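Local structure of DNA polymerase sliding clamp 2 (Thermococcus kodakarensis, 3LX2) at residues F3-D8 and F29-E34; R11-L16 and L89-G94; L77-L82 and L99-L104; P129-A134 and T194-A199; R143-A148 and D153-M158. The protein forms a ring-shaped homotrimer through which DNA passes, and probably serves as a moving platform that tethers the replicative polymerase and other proteins to DNA. All coordinates share one frame; numbering follows the deposited sequence.

Contact 1 (F3-D8 and F29-E34); sequences FEIVFD and FQVNME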
# COMPACT_ATOMS: atom_id res chain seq x y z
N PHE A 3 -34.15 -13.42 14.26
CA PHE A 3 -34.09 -12.00 13.93
C PHE A 3 -33.66 -11.69 12.50
O PHE A 3 -33.10 -12.52 11.80
CB PHE A 3 -33.20 -11.25 14.93
CG PHE A 3 -31.76 -11.67 14.90
CD1 PHE A 3 -30.90 -11.18 13.92
CD2 PHE A 3 -31.27 -12.54 15.84
CE1 PHE A 3 -29.55 -11.56 13.90
CE2 PHE A 3 -29.92 -12.92 15.84
CZ PHE A 3 -29.06 -12.42 14.86
N GLU A 4 -33.95 -10.46 12.10
CA GLU A 4 -33.48 -9.89 10.88
C GLU A 4 -33.18 -8.41 11.15
O GLU A 4 -34.08 -7.63 11.41
CB GLU A 4 -34.52 -10.03 9.74
CG GLU A 4 -34.02 -9.36 8.48
CD GLU A 4 -34.64 -9.88 7.18
OE1 GLU A 4 -34.61 -11.11 6.94
OE2 GLU A 4 -35.10 -9.01 6.37
N ILE A 5 -31.91 -8.04 11.04
CA ILE A 5 -31.45 -6.70 11.30
C ILE A 5 -30.68 -6.22 10.07
O ILE A 5 -29.88 -6.97 9.49
CB ILE A 5 -30.50 -6.74 12.54
CG1 ILE A 5 -31.33 -6.85 13.81
CG2 ILE A 5 -29.57 -5.53 12.60
CD1 ILE A 5 -30.50 -7.28 15.07
N VAL A 6 -30.90 -4.97 9.70
CA VAL A 6 -30.29 -4.41 8.53
C VAL A 6 -29.61 -3.12 8.92
O VAL A 6 -30.27 -2.21 9.46
CB VAL A 6 -31.33 -4.07 7.45
CG1 VAL A 6 -30.62 -3.56 6.25
CG2 VAL A 6 -32.21 -5.30 7.06
N PHE A 7 -28.30 -3.03 8.66
CA PHE A 7 -27.56 -1.80 8.91
C PHE A 7 -27.10 -1.24 7.56
O PHE A 7 -26.64 -1.96 6.71
CB PHE A 7 -26.39 -2.09 9.89
CG PHE A 7 -25.67 -0.84 10.40
CD1 PHE A 7 -26.31 0.08 11.24
CD2 PHE A 7 -24.32 -0.60 10.08
CE1 PHE A 7 -25.61 1.25 11.75
CE2 PHE A 7 -23.61 0.54 10.58
CZ PHE A 7 -24.25 1.47 11.42
N ASP A 8 -27.20 0.05 7.35
CA ASP A 8 -26.93 0.55 5.99
C ASP A 8 -25.47 0.80 5.64
O ASP A 8 -25.16 1.34 4.57
CB ASP A 8 -27.75 1.79 5.67
CG ASP A 8 -27.40 2.92 6.56
OD1 ASP A 8 -26.36 2.82 7.24
OD2 ASP A 8 -28.15 3.91 6.57
N PHE A 29 -22.93 -11.57 21.45
CA PHE A 29 -23.83 -10.47 21.19
C PHE A 29 -25.17 -10.73 21.84
O PHE A 29 -25.88 -11.65 21.48
CB PHE A 29 -23.98 -10.26 19.69
CG PHE A 29 -22.99 -9.27 19.10
CD1 PHE A 29 -21.92 -8.78 19.85
CD2 PHE A 29 -23.13 -8.83 17.78
CE1 PHE A 29 -21.02 -7.89 19.32
CE2 PHE A 29 -22.21 -7.93 17.25
CZ PHE A 29 -21.16 -7.46 18.03
N GLN A 30 -25.52 -9.93 22.82
CA GLN A 30 -26.88 -10.02 23.31
C GLN A 30 -27.80 -9.24 22.38
O GLN A 30 -27.79 -8.01 22.34
CB GLN A 30 -27.01 -9.55 24.74
CG GLN A 30 -28.44 -9.72 25.30
CD GLN A 30 -28.76 -11.19 25.60
OE1 GLN A 30 -27.91 -11.93 26.17
NE2 GLN A 30 -29.98 -11.63 25.21
N VAL A 31 -28.61 -9.99 21.65
CA VAL A 31 -29.56 -9.41 20.74
C VAL A 31 -30.91 -9.26 21.42
O VAL A 31 -31.63 -10.26 21.59
CB VAL A 31 -29.73 -10.28 19.50
CG1 VAL A 31 -30.49 -9.54 18.48
CG2 VAL A 31 -28.41 -10.74 18.98
N ASN A 32 -31.28 -8.02 21.74
CA ASN A 32 -32.56 -7.70 22.38
C ASN A 32 -33.51 -6.91 21.52
O ASN A 32 -33.15 -6.45 20.43
CB ASN A 32 -32.33 -6.89 23.63
CG ASN A 32 -31.49 -7.61 24.58
OD1 ASN A 32 -31.49 -8.85 24.57
ND2 ASN A 32 -30.73 -6.88 25.39
N MET A 33 -34.72 -6.74 22.04
CA MET A 33 -35.76 -6.04 21.31
C MET A 33 -35.32 -4.61 21.09
O MET A 33 -35.50 -4.09 20.02
CB MET A 33 -37.06 -6.05 22.10
CG MET A 33 -37.93 -7.26 21.84
SD MET A 33 -39.11 -6.77 20.58
CE MET A 33 -39.93 -5.41 21.46
N GLU A 34 -34.70 -4.00 22.08
CA GLU A 34 -34.38 -2.58 21.94
C GLU A 34 -32.95 -2.33 21.38
O GLU A 34 -32.56 -1.18 21.07
CB GLU A 34 -34.74 -1.79 23.24
CG GLU A 34 -33.93 -2.13 24.53
CD GLU A 34 -34.16 -3.55 25.16
OE1 GLU A 34 -35.12 -4.31 24.81
OE2 GLU A 34 -33.34 -3.90 26.05
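Val31 bridges Phe3 and Ile5 where two antiparallel sheets face each other in the N-terminal domain of this PCNA subunit. Strand 3-7 belongs to one sheet and strand 26-31 to the other; the closest backbone pair, Phe3 CA and Val31 CA, is 8.6 Å apart, and no hydrogen bond crosses, so the evidence is for side-chain packing alone. Both methyls of Val31 do the touching. Its CG1 lies over one face of the Phe3 ring, shifted toward the rim, 4.1 Å from Phe3 CD2, while Val31 CG2 is 4.1 Å from Phe3 CE2. Phe3 holds CG between its backbone N and carbonyl carbon (chi1 64°), which swings the ring across the valine at about a right angle. Ile5 approaches differently: its CD1 is anti to CA (chi2 164°), and only this tip meets Val31 CG1, at 4.1 Å, the two side chains running past each other in opposite senses. Val63 and Ile69 each touch both Phe3 and Val31. Between the residues on either side of Val31 in the chain, Gln30 NE2 donates to Asn32 OD1 at 3.2 Å, in the plane of that carbonyl group, with an N-H...O angle of 149°.

Contact 2 (R11-L16 and L89-G94); sequences REFESL and LVLRKG. With SO4 (sulfate ion), chain E.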
# COMPACT_ATOMS: atom_id res chain seq x y z
N ARG A 11 -19.36 -1.38 6.05
CA ARG A 11 -18.02 -0.83 6.27
C ARG A 11 -17.88 -0.14 7.59
O ARG A 11 -16.93 -0.39 8.28
CB ARG A 11 -17.60 0.15 5.17
CG ARG A 11 -16.78 -0.45 4.04
CD ARG A 11 -16.99 0.51 2.97
NE ARG A 11 -15.82 0.96 2.23
CZ ARG A 11 -15.66 2.19 1.74
NH1 ARG A 11 -16.54 3.19 1.95
NH2 ARG A 11 -14.60 2.43 1.03
N GLU A 12 -18.81 0.75 7.93
CA GLU A 12 -18.88 1.23 9.32
C GLU A 12 -18.83 0.05 10.25
O GLU A 12 -17.95 0.00 11.10
CB GLU A 12 -20.09 2.10 9.59
CG GLU A 12 -19.71 3.55 9.72
CD GLU A 12 -20.91 4.49 9.70
OE1 GLU A 12 -22.04 4.07 10.07
OE2 GLU A 12 -20.72 5.65 9.29
N PHE A 13 -19.69 -0.93 10.07
CA PHE A 13 -19.72 -2.07 11.02
C PHE A 13 -18.44 -2.88 11.04
O PHE A 13 -18.05 -3.42 12.09
CB PHE A 13 -20.85 -3.00 10.67
CG PHE A 13 -21.48 -3.64 11.83
CD1 PHE A 13 -21.10 -4.91 12.22
CD2 PHE A 13 -22.52 -3.02 12.51
CE1 PHE A 13 -21.73 -5.57 13.29
CE2 PHE A 13 -23.16 -3.69 13.63
CZ PHE A 13 -22.73 -4.97 14.02
N GLU A 14 -17.79 -3.02 9.88
CA GLU A 14 -16.47 -3.66 9.77
C GLU A 14 -15.51 -3.05 10.80
O GLU A 14 -14.68 -3.72 11.36
CB GLU A 14 -15.92 -3.40 8.37
CG GLU A 14 -14.56 -4.04 8.03
CD GLU A 14 -13.40 -3.24 8.56
OE1 GLU A 14 -13.59 -2.04 8.81
OE2 GLU A 14 -12.30 -3.80 8.79
N SER A 15 -15.65 -1.75 11.01
CA SER A 15 -14.70 -1.00 11.69
C SER A 15 -14.85 -1.14 13.22
O SER A 15 -13.88 -1.18 13.99
CB SER A 15 -14.77 0.43 11.16
OG SER A 15 -14.66 1.26 12.28
N LEU A 16 -16.08 -1.29 13.68
CA LEU A 16 -16.34 -1.78 15.02
C LEU A 16 -15.83 -3.20 15.21
O LEU A 16 -15.27 -3.56 16.26
CB LEU A 16 -17.82 -1.81 15.22
CG LEU A 16 -18.28 -2.27 16.60
CD1 LEU A 16 -17.97 -1.20 17.64
CD2 LEU A 16 -19.80 -2.56 16.50
N LEU A 89 -25.57 -4.11 5.23
CA LEU A 89 -25.28 -5.29 6.01
C LEU A 89 -26.57 -5.85 6.53
O LEU A 89 -27.41 -5.12 7.07
CB LEU A 89 -24.40 -4.93 7.22
CG LEU A 89 -24.19 -5.93 8.39
CD1 LEU A 89 -23.65 -7.22 7.91
CD2 LEU A 89 -23.23 -5.37 9.49
N VAL A 90 -26.72 -7.16 6.39
CA VAL A 90 -27.87 -7.84 6.95
C VAL A 90 -27.37 -8.91 7.89
O VAL A 90 -26.57 -9.76 7.48
CB VAL A 90 -28.69 -8.64 5.91
CG1 VAL A 90 -29.92 -9.34 6.60
CG2 VAL A 90 -29.11 -7.78 4.71
N LEU A 91 -27.87 -8.90 9.12
CA LEU A 91 -27.65 -10.01 10.02
C LEU A 91 -28.98 -10.71 10.28
O LEU A 91 -29.98 -10.09 10.64
CB LEU A 91 -27.05 -9.53 11.32
CG LEU A 91 -25.78 -8.68 11.23
CD1 LEU A 91 -25.51 -8.03 12.62
CD2 LEU A 91 -24.61 -9.53 10.78
N ARG A 92 -28.97 -12.02 10.09
CA ARG A 92 -30.18 -12.77 10.09
C ARG A 92 -30.03 -14.15 10.72
O ARG A 92 -29.10 -14.91 10.38
CB ARG A 92 -30.68 -12.91 8.66
CG ARG A 92 -31.92 -13.68 8.59
CD ARG A 92 -32.12 -14.14 7.19
NE ARG A 92 -32.58 -13.04 6.35
CZ ARG A 92 -32.46 -13.04 5.03
NH1 ARG A 92 -31.86 -14.06 4.41
NH2 ARG A 92 -32.91 -12.00 4.35
N LYS A 93 -30.93 -14.46 11.64
CA LYS A 93 -30.94 -15.74 12.28
C LYS A 93 -32.34 -16.31 12.25
O LYS A 93 -33.32 -15.63 12.60
CB LYS A 93 -30.46 -15.66 13.72
CG LYS A 93 -30.31 -17.05 14.34
CD LYS A 93 -29.82 -17.02 15.75
CE LYS A 93 -29.84 -18.43 16.36
NZ LYS A 93 -31.24 -18.96 16.47
N GLY A 94 -32.40 -17.55 11.79
CA GLY A 94 -33.62 -18.33 11.80
C GLY A 94 -33.53 -19.50 12.76
O GLY A 94 -32.95 -19.40 13.86
S SO4 E . -19.86 3.56 3.27
O1 SO4 E . -19.97 3.27 4.67
O2 SO4 E . -19.58 2.35 2.49
O3 SO4 E . -21.19 4.09 2.93
O4 SO4 E . -18.78 4.54 2.99
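Phe13 leans from helix 10-21 onto Leu89 and Leu91 of strand 88-93, helix-on-sheet packing in the N-terminal domain of a PCNA subunit. At the root, Phe13 CB is 3.6 Å from Leu89 CD2, and the same methyl comes to 3.4 Å from Phe13 CG and 3.5 Å from Phe13 CD1. Farther out the distance grows: Phe13 CE1 is 4.1 Å from Leu89 CD2, so the methyl sits over the near half of one ring face. Leu89 CG is anti to the backbone N (chi1 167°), which directs CD2 at the ring in a CH-pi contact, 28° off the normal through the ring centre. At the tip, Phe13 CZ meets Leu91 CD1 at a looser 4.4 Å. Two residues earlier, Arg11 NH1 makes two weak hydrogen bonds to a sulfate, probably from the crystallisation liquor, which Ser9 OG and Arg86 N also hold. Leu80 and Phe76 of helix 73-80 touch Leu89 and Leu91, so both helices pack on strand 88-93, which lies between strands 3-7 and 98-104.

Contact 3 (L77-L82 and L99-L104); sequences LKVLKL and LEVGLL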
# COMPACT_ATOMS: atom_id res chain seq x y z
N LEU A 77 -15.00 -11.01 10.81
CA LEU A 77 -14.27 -9.83 10.36
C LEU A 77 -13.83 -10.00 8.92
O LEU A 77 -13.94 -9.05 8.12
CB LEU A 77 -13.06 -9.51 11.24
CG LEU A 77 -12.19 -8.33 10.75
CD1 LEU A 77 -13.00 -7.05 10.67
CD2 LEU A 77 -10.98 -8.18 11.68
N LYS A 78 -13.38 -11.20 8.57
CA LYS A 78 -13.03 -11.45 7.15
C LYS A 78 -14.18 -11.24 6.16
O LYS A 78 -13.96 -10.69 5.08
CB LYS A 78 -12.39 -12.84 6.93
CG LYS A 78 -11.06 -12.94 7.65
CD LYS A 78 -10.48 -14.36 7.56
CE LYS A 78 -8.96 -14.32 7.82
NZ LYS A 78 -8.27 -15.56 7.28
N VAL A 79 -15.39 -11.66 6.53
CA VAL A 79 -16.56 -11.43 5.72
C VAL A 79 -16.74 -9.95 5.58
O VAL A 79 -16.94 -9.44 4.46
CB VAL A 79 -17.81 -11.96 6.35
CG1 VAL A 79 -19.02 -11.45 5.62
CG2 VAL A 79 -17.80 -13.51 6.39
N LEU A 80 -16.64 -9.24 6.70
CA LEU A 80 -16.94 -7.82 6.68
C LEU A 80 -15.91 -7.03 5.86
O LEU A 80 -16.20 -5.97 5.31
CB LEU A 80 -17.11 -7.26 8.10
CG LEU A 80 -18.32 -7.80 8.87
CD1 LEU A 80 -18.25 -7.27 10.26
CD2 LEU A 80 -19.64 -7.35 8.21
N LYS A 81 -14.70 -7.59 5.75
CA LYS A 81 -13.68 -6.90 5.00
C LYS A 81 -13.96 -7.03 3.51
O LYS A 81 -13.34 -6.34 2.71
CB LYS A 81 -12.28 -7.42 5.39
CG LYS A 81 -11.72 -6.82 6.72
CD LYS A 81 -10.43 -7.51 7.15
CE LYS A 81 -9.39 -6.57 7.75
NZ LYS A 81 -8.80 -5.71 6.62
N LEU A 82 -14.90 -7.87 3.12
CA LEU A 82 -15.30 -7.86 1.69
C LEU A 82 -16.22 -6.74 1.30
O LEU A 82 -16.40 -6.51 0.10
CB LEU A 82 -15.93 -9.17 1.23
CG LEU A 82 -15.19 -10.48 1.57
CD1 LEU A 82 -16.19 -11.57 1.30
CD2 LEU A 82 -13.89 -10.72 0.81
N LEU A 99 -25.27 -17.91 12.03
CA LEU A 99 -25.61 -16.52 11.71
C LEU A 99 -25.58 -16.40 10.19
O LEU A 99 -24.59 -16.75 9.52
CB LEU A 99 -24.61 -15.57 12.33
CG LEU A 99 -24.56 -14.09 11.95
CD1 LEU A 99 -25.72 -13.32 12.52
CD2 LEU A 99 -23.25 -13.51 12.52
N GLU A 100 -26.67 -15.92 9.62
CA GLU A 100 -26.59 -15.59 8.23
C GLU A 100 -26.17 -14.10 8.04
O GLU A 100 -26.78 -13.18 8.66
CB GLU A 100 -27.88 -15.99 7.50
CG GLU A 100 -27.92 -15.55 6.05
CD GLU A 100 -29.01 -16.27 5.26
OE1 GLU A 100 -30.12 -16.54 5.84
OE2 GLU A 100 -28.75 -16.56 4.05
N VAL A 101 -25.14 -13.87 7.19
CA VAL A 101 -24.59 -12.53 6.96
C VAL A 101 -24.68 -12.16 5.49
O VAL A 101 -24.17 -12.86 4.60
CB VAL A 101 -23.08 -12.45 7.33
CG1 VAL A 101 -22.51 -11.01 7.18
CG2 VAL A 101 -22.83 -13.00 8.72
N GLY A 102 -25.33 -11.05 5.21
CA GLY A 102 -25.47 -10.66 3.84
C GLY A 102 -24.80 -9.35 3.53
O GLY A 102 -24.78 -8.45 4.35
N LEU A 103 -24.27 -9.25 2.32
CA LEU A 103 -23.63 -8.00 1.87
C LEU A 103 -24.34 -7.59 0.59
O LEU A 103 -24.26 -8.28 -0.42
CB LEU A 103 -22.13 -8.21 1.62
CG LEU A 103 -21.23 -8.57 2.83
CD1 LEU A 103 -19.76 -8.77 2.37
CD2 LEU A 103 -21.24 -7.49 3.87
N LEU A 104 -25.08 -6.49 0.63
CA LEU A 104 -25.95 -6.19 -0.49
C LEU A 104 -25.45 -4.96 -1.24
O LEU A 104 -25.42 -3.86 -0.69
CB LEU A 104 -27.43 -6.02 -0.04
CG LEU A 104 -27.97 -7.01 1.03
CD1 LEU A 104 -29.47 -6.97 1.13
CD2 LEU A 104 -27.55 -8.43 0.83
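Val79 and Leu82 meet Val101 and Leu103 with no aromatic ring or other flat side chain between the two segments; the ring nearby is that of Phe111, on strand 108-114, which both Val79 and Leu82 touch. The flat group that does take part is the Val79 carbonyl, whose oxygen lies 3.6 Å from Leu103 CD1. That oxygen also accepts the backbone hydrogen bond from Leu82 N, at 2.9 Å, so it has a polar partner within 77-82 while the methyl packs against it. Leu103 reaches it on an extended chain (chi2 179°), and its CD1 also lies 4.0 Å from Leu82 CB and 4.3 Å from Val79 CG1. These contacts place helix 73-80 on one surface of the five-stranded sheet of the N-terminal domain, the strand beneath being 98-104, whose neighbours are 88-93 and 108-114. Two residues before Leu103 on the same strand, Val101 CG1 meets Val79 CG1 at 3.8 Å. In both valines CG1 is the branch anti to the backbone N (chi1 169° in Val79), and the two side chains cross obliquely. The backbones stay well apart, with Val79 CA 8.2 Å from Val101 CA. Leu80 lies on the flank toward helix 10-21, where it touches Ile17, and also packs on Leu89. Leu82 has a further neighbour in Leu150 of a second subunit.

Contact 4 (P129-A134 and T194-A199); sequences PWTVKA and TKAKSA
A classic beta bulge at Thr131 and Val132 lies at the start of strand 132-137 and brings both residues against Ala196 of the facing sheet. The evidence is that both make backbone hydrogen bonds with Phe222 on strand 217-222, and that the side chains of these consecutive residues point toward the same segment. One methyl receives them: Ala196 CB lies 3.6 Å from Val132 CG2 and 3.9 Å from Thr131 OG1. Val132 has CG1 anti to its backbone N (chi1 -179°), which leaves CG2, the branch beside that N, to meet the alanine. Thr131 places OG1 between its own backbone N and carbonyl carbon (chi1 59°), and from there the hydroxyl oxygen comes up to the methyl. The closest CA pair, Thr131 CA and Ala196 CA, is 7.2 Å apart, a short separation that fits the small alanine between the chains. The contact joins the nine-stranded sheet, which runs through both halves of the chain, to the four-stranded sheet of the C-terminal half. His191 touches both Val132 and Ala196, and Ala159 adds to the packing on Val132. No hydrogen bond crosses between the segments, and Ala196 CB offers Thr131 OG1 no polar partner; the junction therefore rests on van der Waals contact between a few small groups, burying 80 Å² in all.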
# COMPACT_ATOMS: atom_id res chain seq x y z
N PRO A 129 -14.03 6.48 40.66
CA PRO A 129 -13.77 7.85 41.03
C PRO A 129 -12.91 8.56 40.01
O PRO A 129 -11.75 8.85 40.29
CB PRO A 129 -13.02 7.72 42.36
CG PRO A 129 -12.38 6.40 42.31
CD PRO A 129 -13.39 5.53 41.61
N TRP A 130 -13.45 8.84 38.84
CA TRP A 130 -12.70 9.56 37.83
C TRP A 130 -12.60 11.01 38.23
O TRP A 130 -13.60 11.64 38.53
CB TRP A 130 -13.34 9.46 36.44
CG TRP A 130 -13.24 8.11 35.77
CD1 TRP A 130 -12.11 7.38 35.52
CD2 TRP A 130 -14.33 7.35 35.26
NE1 TRP A 130 -12.43 6.20 34.89
CE2 TRP A 130 -13.79 6.15 34.72
CE3 TRP A 130 -15.71 7.55 35.20
CZ2 TRP A 130 -14.58 5.17 34.13
CZ3 TRP A 130 -16.50 6.58 34.61
CH2 TRP A 130 -15.93 5.40 34.08
N THR A 131 -11.40 11.54 38.25
CA THR A 131 -11.21 12.96 38.54
C THR A 131 -11.11 13.80 37.27
O THR A 131 -11.54 14.94 37.26
CB THR A 131 -10.04 13.21 39.57
OG1 THR A 131 -8.79 12.69 39.09
CG2 THR A 131 -10.38 12.51 40.91
N VAL A 132 -10.58 13.25 36.18
CA VAL A 132 -10.53 14.01 34.92
C VAL A 132 -11.61 13.56 33.95
O VAL A 132 -12.02 12.40 33.98
CB VAL A 132 -9.15 13.88 34.22
CG1 VAL A 132 -9.11 14.69 32.93
CG2 VAL A 132 -8.04 14.33 35.14
N LYS A 133 -12.04 14.45 33.08
CA LYS A 133 -12.86 14.07 31.94
C LYS A 133 -12.58 15.05 30.82
O LYS A 133 -12.58 16.26 31.05
CB LYS A 133 -14.37 14.07 32.23
CG LYS A 133 -15.17 14.22 30.93
CD LYS A 133 -16.68 14.25 31.06
CE LYS A 133 -17.36 13.75 29.76
NZ LYS A 133 -18.81 14.12 29.67
N ALA A 134 -12.39 14.53 29.60
CA ALA A 134 -12.09 15.39 28.49
C ALA A 134 -12.79 14.90 27.27
O ALA A 134 -13.25 13.78 27.26
CB ALA A 134 -10.62 15.44 28.27
N THR A 194 -6.95 18.83 40.88
CA THR A 194 -5.80 19.58 40.40
C THR A 194 -4.54 18.75 40.04
O THR A 194 -3.75 19.18 39.21
CB THR A 194 -5.51 20.79 41.36
OG1 THR A 194 -5.81 22.01 40.66
CG2 THR A 194 -4.06 20.82 41.91
N LYS A 195 -4.35 17.57 40.64
CA LYS A 195 -3.23 16.71 40.25
C LYS A 195 -3.77 15.35 39.84
O LYS A 195 -4.45 14.71 40.65
CB LYS A 195 -2.21 16.53 41.40
CG LYS A 195 -1.95 17.77 42.30
CD LYS A 195 -0.67 17.63 43.13
CE LYS A 195 0.58 17.99 42.30
NZ LYS A 195 1.87 17.69 43.01
N ALA A 196 -3.48 14.91 38.61
CA ALA A 196 -4.02 13.62 38.10
C ALA A 196 -3.10 12.85 37.12
O ALA A 196 -2.82 13.33 36.03
CB ALA A 196 -5.40 13.82 37.49
N LYS A 197 -2.68 11.64 37.50
CA LYS A 197 -1.65 10.92 36.74
C LYS A 197 -1.78 9.38 36.72
O LYS A 197 -1.77 8.72 37.76
CB LYS A 197 -0.24 11.35 37.22
CG LYS A 197 0.91 10.60 36.56
CD LYS A 197 2.21 10.56 37.39
CE LYS A 197 3.10 11.80 37.17
NZ LYS A 197 4.58 11.49 37.18
N SER A 198 -1.85 8.81 35.51
CA SER A 198 -1.78 7.35 35.34
C SER A 198 -1.10 6.89 34.04
O SER A 198 -0.94 7.67 33.08
CB SER A 198 -3.18 6.76 35.43
OG SER A 198 -3.15 5.40 35.05
N ALA A 199 -0.75 5.60 34.01
CA ALA A 199 -0.12 4.99 32.86
C ALA A 199 -0.89 3.79 32.33
O ALA A 199 -1.30 2.89 33.09
CB ALA A 199 1.31 4.57 33.19

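Contact 5 (R143-A148 and D153-M158); sequences RAVKAA and DSIYFM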
# COMPACT_ATOMS: atom_id res chain seq x y z
N ARG A 143 -2.25 10.76 17.69
CA ARG A 143 -0.97 11.40 17.57
C ARG A 143 -0.24 11.02 18.84
O ARG A 143 0.75 10.31 18.80
CB ARG A 143 -1.13 12.94 17.43
CG ARG A 143 -0.05 13.85 18.15
CD ARG A 143 1.44 13.74 17.65
NE ARG A 143 1.62 13.75 16.18
CZ ARG A 143 1.95 14.80 15.42
NH1 ARG A 143 2.15 16.02 15.95
NH2 ARG A 143 2.08 14.63 14.12
N ALA A 144 -0.75 11.51 19.96
CA ALA A 144 -0.17 11.28 21.25
C ALA A 144 0.29 9.83 21.37
O ALA A 144 1.48 9.53 21.61
CB ALA A 144 -1.16 11.58 22.30
N VAL A 145 -0.65 8.92 21.18
CA VAL A 145 -0.37 7.54 21.43
C VAL A 145 0.80 7.12 20.53
O VAL A 145 1.74 6.52 21.01
CB VAL A 145 -1.61 6.69 21.23
CG1 VAL A 145 -1.25 5.26 21.18
CG2 VAL A 145 -2.59 6.97 22.35
N LYS A 146 0.75 7.47 19.25
CA LYS A 146 1.77 7.00 18.31
C LYS A 146 3.17 7.61 18.59
O LYS A 146 4.20 7.02 18.27
CB LYS A 146 1.33 7.38 16.93
CG LYS A 146 1.55 6.34 15.92
CD LYS A 146 0.74 6.65 14.68
CE LYS A 146 -0.70 6.08 14.83
NZ LYS A 146 -1.40 5.93 13.51
N ALA A 147 3.20 8.77 19.24
CA ALA A 147 4.43 9.39 19.64
C ALA A 147 4.97 8.68 20.90
O ALA A 147 6.18 8.52 21.07
CB ALA A 147 4.21 10.87 19.88
N ALA A 148 4.07 8.26 21.77
CA ALA A 148 4.50 7.49 22.94
C ALA A 148 5.21 6.21 22.45
O ALA A 148 6.38 6.02 22.76
CB ALA A 148 3.33 7.18 23.87
N ASP A 153 6.48 1.60 26.06
CA ASP A 153 5.31 0.76 25.95
C ASP A 153 4.18 1.31 26.84
O ASP A 153 3.06 0.82 26.83
CB ASP A 153 5.68 -0.68 26.34
CG ASP A 153 6.50 -0.75 27.67
OD1 ASP A 153 7.71 -0.32 27.71
OD2 ASP A 153 5.92 -1.25 28.67
N SER A 154 4.49 2.37 27.56
CA SER A 154 3.54 2.96 28.50
C SER A 154 3.32 4.39 28.12
O SER A 154 4.24 5.03 27.62
CB SER A 154 4.13 2.93 29.88
OG SER A 154 3.91 1.66 30.43
N ILE A 155 2.09 4.88 28.32
CA ILE A 155 1.80 6.28 28.10
C ILE A 155 1.13 6.86 29.32
O ILE A 155 0.24 6.24 29.91
CB ILE A 155 0.97 6.56 26.76
CG1 ILE A 155 0.79 8.06 26.53
CG2 ILE A 155 -0.37 5.86 26.74
CD1 ILE A 155 0.30 8.47 25.13
N TYR A 156 1.57 8.06 29.67
CA TYR A 156 1.04 8.79 30.82
C TYR A 156 -0.02 9.73 30.36
O TYR A 156 0.16 10.47 29.39
CB TYR A 156 2.15 9.56 31.56
CG TYR A 156 2.99 8.68 32.44
CD1 TYR A 156 2.60 8.41 33.75
CD2 TYR A 156 4.16 8.08 31.96
CE1 TYR A 156 3.34 7.58 34.58
CE2 TYR A 156 4.92 7.25 32.78
CZ TYR A 156 4.49 7.00 34.10
OH TYR A 156 5.20 6.18 34.96
N PHE A 157 -1.14 9.67 31.08
CA PHE A 157 -2.27 10.58 30.91
C PHE A 157 -2.18 11.47 32.13
O PHE A 157 -2.20 10.98 33.25
CB PHE A 157 -3.60 9.79 30.91
CG PHE A 157 -4.02 9.29 29.56
CD1 PHE A 157 -5.28 9.60 29.04
CD2 PHE A 157 -3.16 8.51 28.80
CE1 PHE A 157 -5.68 9.17 27.79
CE2 PHE A 157 -3.54 8.07 27.52
CZ PHE A 157 -4.81 8.39 27.01
N MET A 158 -2.10 12.78 31.91
CA MET A 158 -2.07 13.75 33.01
C MET A 158 -2.94 14.97 32.73
O MET A 158 -3.02 15.45 31.58
CB MET A 158 -0.66 14.28 33.28
CG MET A 158 0.49 13.25 33.29
SD MET A 158 2.08 14.13 33.45
CE MET A 158 1.76 15.11 34.94
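Ala144 O, which Ile155 CD1 approaches to 3.9 Å, accepts two backbone hydrogen bonds inside helix 138-151: a sound one from Ala148 N at 2.9 Å and a weak one from Ala147 N at 3.0 Å. The oxygen is thus satisfied by the helix itself, and the isoleucine meets it only through van der Waals contact. Ile155 makes every contact from the strand except a loose one from Ser154 O to Ala148 CB. Ile155 CG1 is anti to the backbone N (chi1 -176°) and the chain stays extended, so CD1 is carried out to the helix, 3.5 Å from Ala148 CB. Closer to the root, Ile155 CB is 3.8 Å from the same Ala148 CB, so the small methyl lies alongside the isoleucine rather than at its tip alone. Ile155 CD1 is also 3.9 Å from Val145 CA and 4.3 Å from Val145 CG2. The helix and strand segments approach within 8.6 Å, axis to axis, their directions 138° apart. Ser154 OG turns to Arg247, which also forms a salt bridge with Asp153. Arg143, meanwhile, forms a salt bridge with Asp87 of a third subunit, placing this helix at a subunit interface. Within the C-terminal domain, Val202 at the start of helix 202-209 touches both Ala148 and Ile155, and helix 138-151 lies on strand 154-159 and on its neighbour 164-169, reached through Phe166 and Ala168.

Contacts 1, 2 and 3 cluster in the N-terminal domain, centres about 7 to 15 Å apart; all use the five-stranded sheet, in which strands 3-7, 88-93 and 98-104 are successive neighbours. Contacts 1 and 2 interleave along the chain, as do 2 and 3, and backbone pairing joins each pair. All three close before contacts 4 and 5 open in the C-terminal domain, centres about 15 Å apart, with contact 5 nested inside contact 4 and strands 154-159 and 196-201 adjacent. The groups lie about 32 to 40 Å apart between centres, yet contacts 1 and 4 reach the same nine-stranded sheet (strands 26-31 and 132-137), which ties the halves together. Contacts 3 and 5 reach other subunits of the ring.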